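Local coordinates for UPF0234 protein XC_3703 (Xanthomonas campestris pv. campestris, PDB 5B7W) that binds the second messenger cyclic di-GMP, regulates virulence and biofilm formation, and without the ligand promotes binding of a transcriptional regulator to its target genes, at residues I73-R76 with C77-F80. Residues are numbered along the deposited sequence; the frame is centred on the assembly and turned at random.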
loop_
_atom_site.group_PDB
_atom_site.type_symbol
_atom_site.label_atom_id
_atom_site.label_comp_id
_atom_site.label_asym_id
_atom_site.label_seq_id
_atom_site.Cartn_x
_atom_site.Cartn_y
_atom_site.Cartn_z
ATOM N N ILE A 73 3.651 7.665 0.902
ATOM C CA ILE A 73 2.958 6.392 0.740
ATOM C C ILE A 73 3.827 5.278 1.305
ATOM O O ILE A 73 5.000 5.141 0.931
ATOM C CB ILE A 73 2.611 6.129 -0.734
ATOM C CG1 ILE A 73 1.704 7.240 -1.265
ATOM C CG2 ILE A 73 1.947 4.770 -0.891
ATOM C CD1 ILE A 73 1.486 7.194 -2.759
ATOM N N ASP A 74 3.255 4.484 2.209
ATOM C CA ASP A 74 3.928 3.299 2.731
ATOM C C ASP A 74 3.989 2.246 1.630
ATOM O O ASP A 74 2.957 1.700 1.226
ATOM C CB ASP A 74 3.187 2.775 3.957
ATOM C CG ASP A 74 3.962 1.701 4.700
ATOM O OD1 ASP A 74 4.820 1.030 4.090
ATOM O OD2 ASP A 74 3.707 1.529 5.910
ATOM N N VAL A 75 5.201 1.945 1.150
ATOM C CA VAL A 75 5.364 1.051 0.004
ATOM C C VAL A 75 5.100 -0.407 0.340
ATOM O O VAL A 75 5.209 -1.262 -0.546
ATOM C CB VAL A 75 6.774 1.169 -0.610
ATOM C CG1 VAL A 75 6.952 2.522 -1.282
ATOM C CG2 VAL A 75 7.836 0.950 0.455
ATOM N N ARG A 76 4.763 -0.724 1.592
ATOM C CA ARG A 76 4.342 -2.083 1.904
ATOM C C ARG A 76 2.985 -2.416 1.298
ATOM O O ARG A 76 2.607 -3.592 1.275
ATOM C CB ARG A 76 4.313 -2.297 3.419
ATOM C CG ARG A 76 5.692 -2.499 4.036
ATOM C CD ARG A 76 5.638 -2.673 5.552
ATOM N NE ARG A 76 5.102 -1.500 6.237
ATOM C CZ ARG A 76 3.917 -1.461 6.839
ATOM N NH1 ARG A 76 3.141 -2.536 6.848
ATOM N NH2 ARG A 76 3.510 -0.349 7.438
ATOM N N CYS A 77 2.253 -1.412 0.808
ATOM C CA CYS A 77 1.027 -1.643 0.057
ATOM C C CYS A 77 1.289 -2.199 -1.336
ATOM O O CYS A 77 0.333 -2.550 -2.031
ATOM C CB CYS A 77 0.229 -0.342 -0.057
ATOM S SG CYS A 77 0.972 0.892 -1.160
ATOM N N LEU A 78 2.549 -2.287 -1.756
ATOM C CA LEU A 78 2.871 -2.757 -3.096
ATOM C C LEU A 78 2.884 -4.279 -3.139
ATOM O O LEU A 78 3.486 -4.930 -2.279
ATOM C CB LEU A 78 4.224 -2.208 -3.546
ATOM C CG LEU A 78 4.356 -0.688 -3.655
ATOM C CD1 LEU A 78 5.725 -0.312 -4.204
ATOM C CD2 LEU A 78 3.245 -0.114 -4.522
ATOM N N GLU A 79 2.213 -4.842 -4.141
ATOM C CA GLU A 79 2.209 -6.279 -4.394
ATOM C C GLU A 79 2.845 -6.509 -5.758
ATOM O O GLU A 79 2.234 -6.213 -6.791
ATOM C CB GLU A 79 0.793 -6.847 -4.345
ATOM C CG GLU A 79 0.718 -8.330 -4.665
ATOM C CD GLU A 79 -0.673 -8.768 -5.071
ATOM O OE1 GLU A 79 -1.094 -8.438 -6.200
ATOM O OE2 GLU A 79 -1.346 -9.444 -4.265
ATOM N N PHE A 80 4.067 -7.034 -5.761
ATOM C CA PHE A 80 4.830 -7.216 -6.989
ATOM C C PHE A 80 4.504 -8.570 -7.608
ATOM O O PHE A 80 4.705 -9.612 -6.977
ATOM C CB PHE A 80 6.329 -7.103 -6.713
ATOM C CG PHE A 80 6.778 -5.711 -6.383
ATOM C CD1 PHE A 80 6.719 -5.239 -5.083
ATOM C CD2 PHE A 80 7.257 -4.874 -7.376
ATOM C CE1 PHE A 80 7.133 -3.956 -4.779
ATOM C CE2 PHE A 80 7.670 -3.591 -7.078
ATOM C CZ PHE A 80 7.608 -3.131 -5.777
#
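C77 folds back over D74 and I73 in a 3-10 turn, opened by an Asx turn at D74, that carries the chain from helix 54-70 into edge strand 78-85 of domain II, one of the two RRM-like domains of this YajQ-family protein. Two backbone bonds of the i to i+3 kind build the turn. C77 N bonds nearly straight to D74 O (3.2 Å, 172°), and L78 N follows with V75 O at 3.1 Å.

The sulfur of C77 sits between its own backbone N and carbonyl carbon (chi1 71°), which turns it back along the turn: SG lies 3.2 Å from D74 O and 4.0 Å from CG2 of I73. I73 meets it with this branch methyl, while its side chain also packs on L68 of the helix. C77 further touches V96 and P153, and its backbone pairs with K97 beside strand 90-96.

V75 and L78 pack on the helix-facing side, against L69 and L68 respectively. Between them the contact is methyl on branch carbon, CD1 of L78 standing 4.0 Å from CB of V75. CB and CG of L78 also lie alongside V75 O, so the carbonyl that accepts from L78 N is flanked by the side chain of the same residue.

At the solvent side, the arginine chain of R76 bends at chi3 to bring its guanidinium back toward the carboxylate of D74, where NH2 of R76 lies close to OD2 of D74 in a salt bridge modelled at a doubtfully short separation. The other oxygen makes the sounder bond: OD1 of D74 accepts from R76 N at 3.1 Å, met 37° out of the carboxylate plane, and so completes the Asx turn.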